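PDB 3EMU: leucine rich repeat and phosphatase domain containing protein, which carries a dual specificity phosphatase domain and is classed as a phosphoric monoester hydrolase, though its activity and substrates remain unestablished. Local coordinates for residues A[104-109]-A[139-144]. Numbering follows the deposited sequence.
Sequences IVIAFL and LQLKLF
In the helical layer of a dual specificity phosphatase domain, Leu141 and Phe144 of helix 135-151 pack against Ile106 and Ala107 of helix 100-112. The two segments run side by side in the same direction, 15° from parallel, with axes 10.5 Å apart at closest approach. Leu141 faces the partner helix and spreads its two methyls over neighbouring residues: CD2 lies 3.8 Å from Ala107 CB, while CD1 meets Ile106 CG2 at 4.0 Å. The side chains of Ile106 and Leu141 cross at about a right angle, and CG2 of Ile106 makes the nearer contact, ahead of its CG1 arm. One turn further along, Phe144 extends with CG anti to the backbone N (chi1 -179°), which carries its ring across to Ala107. Its CE2 edge comes 3.3 Å from Ala107 O; the carbonyl oxygen meets the ring edge, near its plane, not the face. CE2 also lies 4.1 Å from Ala107 CB, which thus touches both Leu141 and Phe144. In this fold a mixed beta sheet is packed with helices, and helix 100-112 follows strand 89-94, the central strand, after a short loop that in this family is the phosphate-binding loop. Ala107 and Leu141 are the nearest pair of the two segments, CA to CA 6.5 Å. Ile73 of helix 68-85 touches both Ala107 and Phe144, joining a third helix to the interface. On another flank Ile106 packs on Ala120, Phe121 and Val124 of helix 117-127, and on Ile131 and Ile133.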
ATOM      1  N   ILE A 104      -1.791  -2.674   2.769  1.00 57.30           N
ATOM      2  CA  ILE A 104      -1.702  -2.924   1.337  1.00 56.52           C
ATOM      3  C   ILE A 104      -0.258  -2.970   0.844  1.00 57.09           C
ATOM      4  O   ILE A 104       0.083  -3.815   0.001  1.00 56.82           O
ATOM      5  CB  ILE A 104      -2.547  -1.892   0.490  1.00 56.46           C
ATOM      6  CG1 ILE A 104      -4.033  -2.140   0.662  1.00 56.25           C
ATOM      7  CG2 ILE A 104      -2.211  -1.942  -1.034  1.00 53.99           C
ATOM      8  CD1 ILE A 104      -4.494  -3.510   0.178  1.00 57.87           C
ATOM      9  N   VAL A 105       0.568  -2.032   1.306  1.00 56.69           N
ATOM     10  CA  VAL A 105       1.966  -1.978   0.887  1.00 56.51           C
ATOM     11  C   VAL A 105       2.717  -3.247   1.337  1.00 56.83           C
ATOM     12  O   VAL A 105       3.548  -3.796   0.601  1.00 56.29           O
ATOM     13  CB  VAL A 105       2.684  -0.661   1.367  1.00 56.62           C
ATOM     14  CG1 VAL A 105       4.192  -0.738   1.217  1.00 55.17           C
ATOM     15  CG2 VAL A 105       2.156   0.585   0.591  1.00 57.23           C
ATOM     16  N   ILE A 106       2.414  -3.706   2.548  1.00 56.82           N
ATOM     17  CA  ILE A 106       2.933  -4.955   3.022  1.00 56.63           C
ATOM     18  C   ILE A 106       2.545  -6.161   2.101  1.00 57.72           C
ATOM     19  O   ILE A 106       3.435  -6.907   1.707  1.00 57.33           O
ATOM     20  CB  ILE A 106       2.547  -5.209   4.471  1.00 56.17           C
ATOM     21  CG1 ILE A 106       3.253  -4.181   5.383  1.00 55.25           C
ATOM     22  CG2 ILE A 106       2.901  -6.668   4.879  1.00 54.07           C
ATOM     23  CD1 ILE A 106       2.850  -4.252   6.872  1.00 50.97           C
ATOM     24  N   ALA A 107       1.248  -6.346   1.809  1.00 56.77           N
ATOM     25  CA  ALA A 107       0.786  -7.382   0.904  1.00 56.77           C
ATOM     26  C   ALA A 107       1.569  -7.352  -0.420  1.00 57.71           C
ATOM     27  O   ALA A 107       2.048  -8.404  -0.922  1.00 57.91           O
ATOM     28  CB  ALA A 107      -0.693  -7.242   0.650  1.00 55.70           C
ATOM     29  N   PHE A 108       1.713  -6.147  -0.983  1.00 57.67           N
ATOM     30  CA  PHE A 108       2.464  -5.969  -2.196  1.00 57.23           C
ATOM     31  C   PHE A 108       3.919  -6.477  -2.138  1.00 58.37           C
ATOM     32  O   PHE A 108       4.375  -7.172  -3.048  1.00 59.72           O
ATOM     33  CB  PHE A 108       2.447  -4.517  -2.663  1.00 57.05           C
ATOM     34  CG  PHE A 108       3.337  -4.279  -3.841  1.00 57.38           C
ATOM     35  CD1 PHE A 108       2.951  -4.726  -5.138  1.00 56.27           C
ATOM     36  CD2 PHE A 108       4.585  -3.678  -3.678  1.00 53.83           C
ATOM     37  CE1 PHE A 108       3.786  -4.569  -6.245  1.00 50.85           C
ATOM     38  CE2 PHE A 108       5.422  -3.515  -4.781  1.00 53.50           C
ATOM     39  CZ  PHE A 108       5.021  -3.971  -6.067  1.00 52.46           C
ATOM     40  N   LEU A 109       4.667  -6.095  -1.108  1.00 58.77           N
ATOM     41  CA  LEU A 109       6.060  -6.508  -0.965  1.00 58.92           C
ATOM     42  C   LEU A 109       6.189  -8.005  -0.624  1.00 59.09           C
ATOM     43  O   LEU A 109       7.161  -8.647  -1.033  1.00 59.52           O
ATOM     44  CB  LEU A 109       6.714  -5.716   0.151  1.00 58.90           C
ATOM     45  CG  LEU A 109       6.885  -4.189   0.053  1.00 58.80           C
ATOM     46  CD1 LEU A 109       7.415  -3.669   1.424  1.00 56.20           C
ATOM     47  CD2 LEU A 109       7.831  -3.771  -1.065  1.00 54.71           C
ATOM     48  N   LEU A 139      -4.198 -10.130  10.647  1.00 60.79           N
ATOM     49  CA  LEU A 139      -4.740 -11.445  10.451  1.00 62.35           C
ATOM     50  C   LEU A 139      -5.027 -11.743   8.964  1.00 62.31           C
ATOM     51  O   LEU A 139      -4.658 -12.815   8.460  1.00 62.99           O
ATOM     52  CB  LEU A 139      -6.022 -11.524  11.244  1.00 63.19           C
ATOM     53  CG  LEU A 139      -6.480 -12.824  11.852  1.00 67.20           C
ATOM     54  CD1 LEU A 139      -5.338 -13.495  12.611  1.00 69.26           C
ATOM     55  CD2 LEU A 139      -7.674 -12.487  12.784  1.00 69.62           C
ATOM     56  N   GLN A 140      -5.684 -10.812   8.272  1.00 61.13           N
ATOM     57  CA  GLN A 140      -5.893 -10.938   6.819  1.00 61.26           C
ATOM     58  C   GLN A 140      -4.590 -10.994   6.013  1.00 60.33           C
ATOM     59  O   GLN A 140      -4.529 -11.611   4.944  1.00 58.87           O
ATOM     60  CB  GLN A 140      -6.772  -9.797   6.291  1.00 60.29           C
ATOM     61  CG  GLN A 140      -8.203  -9.854   6.812  1.00 62.89           C
ATOM     62  CD  GLN A 140      -9.106  -8.724   6.264  1.00 62.92           C
ATOM     63  OE1 GLN A 140      -9.340  -8.644   5.043  1.00 60.78           O
ATOM     64  NE2 GLN A 140      -9.642  -7.882   7.168  1.00 60.00           N
ATOM     65  N   LEU A 141      -3.555 -10.319   6.507  1.00 59.85           N
ATOM     66  CA  LEU A 141      -2.258 -10.375   5.833  1.00 60.08           C
ATOM     67  C   LEU A 141      -1.651 -11.773   5.999  1.00 60.54           C
ATOM     68  O   LEU A 141      -1.024 -12.292   5.093  1.00 59.00           O
ATOM     69  CB  LEU A 141      -1.313  -9.293   6.355  1.00 59.55           C
ATOM     70  CG  LEU A 141      -1.616  -7.861   5.834  1.00 60.76           C
ATOM     71  CD1 LEU A 141      -0.693  -6.848   6.518  1.00 55.80           C
ATOM     72  CD2 LEU A 141      -1.523  -7.749   4.278  1.00 54.00           C
ATOM     73  N   LYS A 142      -1.877 -12.366   7.172  1.00 61.40           N
ATOM     74  CA  LYS A 142      -1.419 -13.719   7.425  1.00 62.36           C
ATOM     75  C   LYS A 142      -2.164 -14.733   6.554  1.00 61.85           C
ATOM     76  O   LYS A 142      -1.601 -15.732   6.176  1.00 61.57           O
ATOM     77  CB  LYS A 142      -1.509 -14.061   8.926  1.00 61.78           C
ATOM     78  CG  LYS A 142      -0.351 -13.467   9.675  1.00 62.72           C
ATOM     79  CD  LYS A 142      -0.528 -13.590  11.180  1.00 66.39           C
ATOM     80  CE  LYS A 142       0.591 -12.833  11.943  1.00 65.39           C
ATOM     81  NZ  LYS A 142       0.286 -12.757  13.421  1.00 67.46           N
ATOM     82  N   LEU A 143      -3.435 -14.463   6.273  1.00 62.11           N
ATOM     83  CA  LEU A 143      -4.207 -15.285   5.371  1.00 62.40           C
ATOM     84  C   LEU A 143      -3.624 -15.201   3.989  1.00 61.85           C
ATOM     85  O   LEU A 143      -3.525 -16.197   3.294  1.00 62.51           O
ATOM     86  CB  LEU A 143      -5.633 -14.793   5.286  1.00 62.70           C
ATOM     87  CG  LEU A 143      -6.710 -15.820   5.614  1.00 68.18           C
ATOM     88  CD1 LEU A 143      -6.890 -15.817   7.133  1.00 72.57           C
ATOM     89  CD2 LEU A 143      -8.056 -15.480   4.966  1.00 71.57           C
ATOM     90  N   PHE A 144      -3.252 -14.002   3.582  1.00 60.67           N
ATOM     91  CA  PHE A 144      -2.590 -13.856   2.304  1.00 60.42           C
ATOM     92  C   PHE A 144      -1.251 -14.626   2.253  1.00 60.85           C
ATOM     93  O   PHE A 144      -0.931 -15.223   1.238  1.00 60.49           O
ATOM     94  CB  PHE A 144      -2.369 -12.373   1.993  1.00 58.95           C
ATOM     95  CG  PHE A 144      -1.704 -12.109   0.660  1.00 55.84           C
ATOM     96  CD1 PHE A 144      -2.220 -12.637  -0.511  1.00 53.55           C
ATOM     97  CD2 PHE A 144      -0.579 -11.298   0.589  1.00 53.39           C
ATOM     98  CE1 PHE A 144      -1.609 -12.376  -1.745  1.00 53.16           C
ATOM     99  CE2 PHE A 144       0.057 -11.016  -0.629  1.00 53.48           C
ATOM    100  CZ  PHE A 144      -0.459 -11.554  -1.804  1.00 53.26           C
TER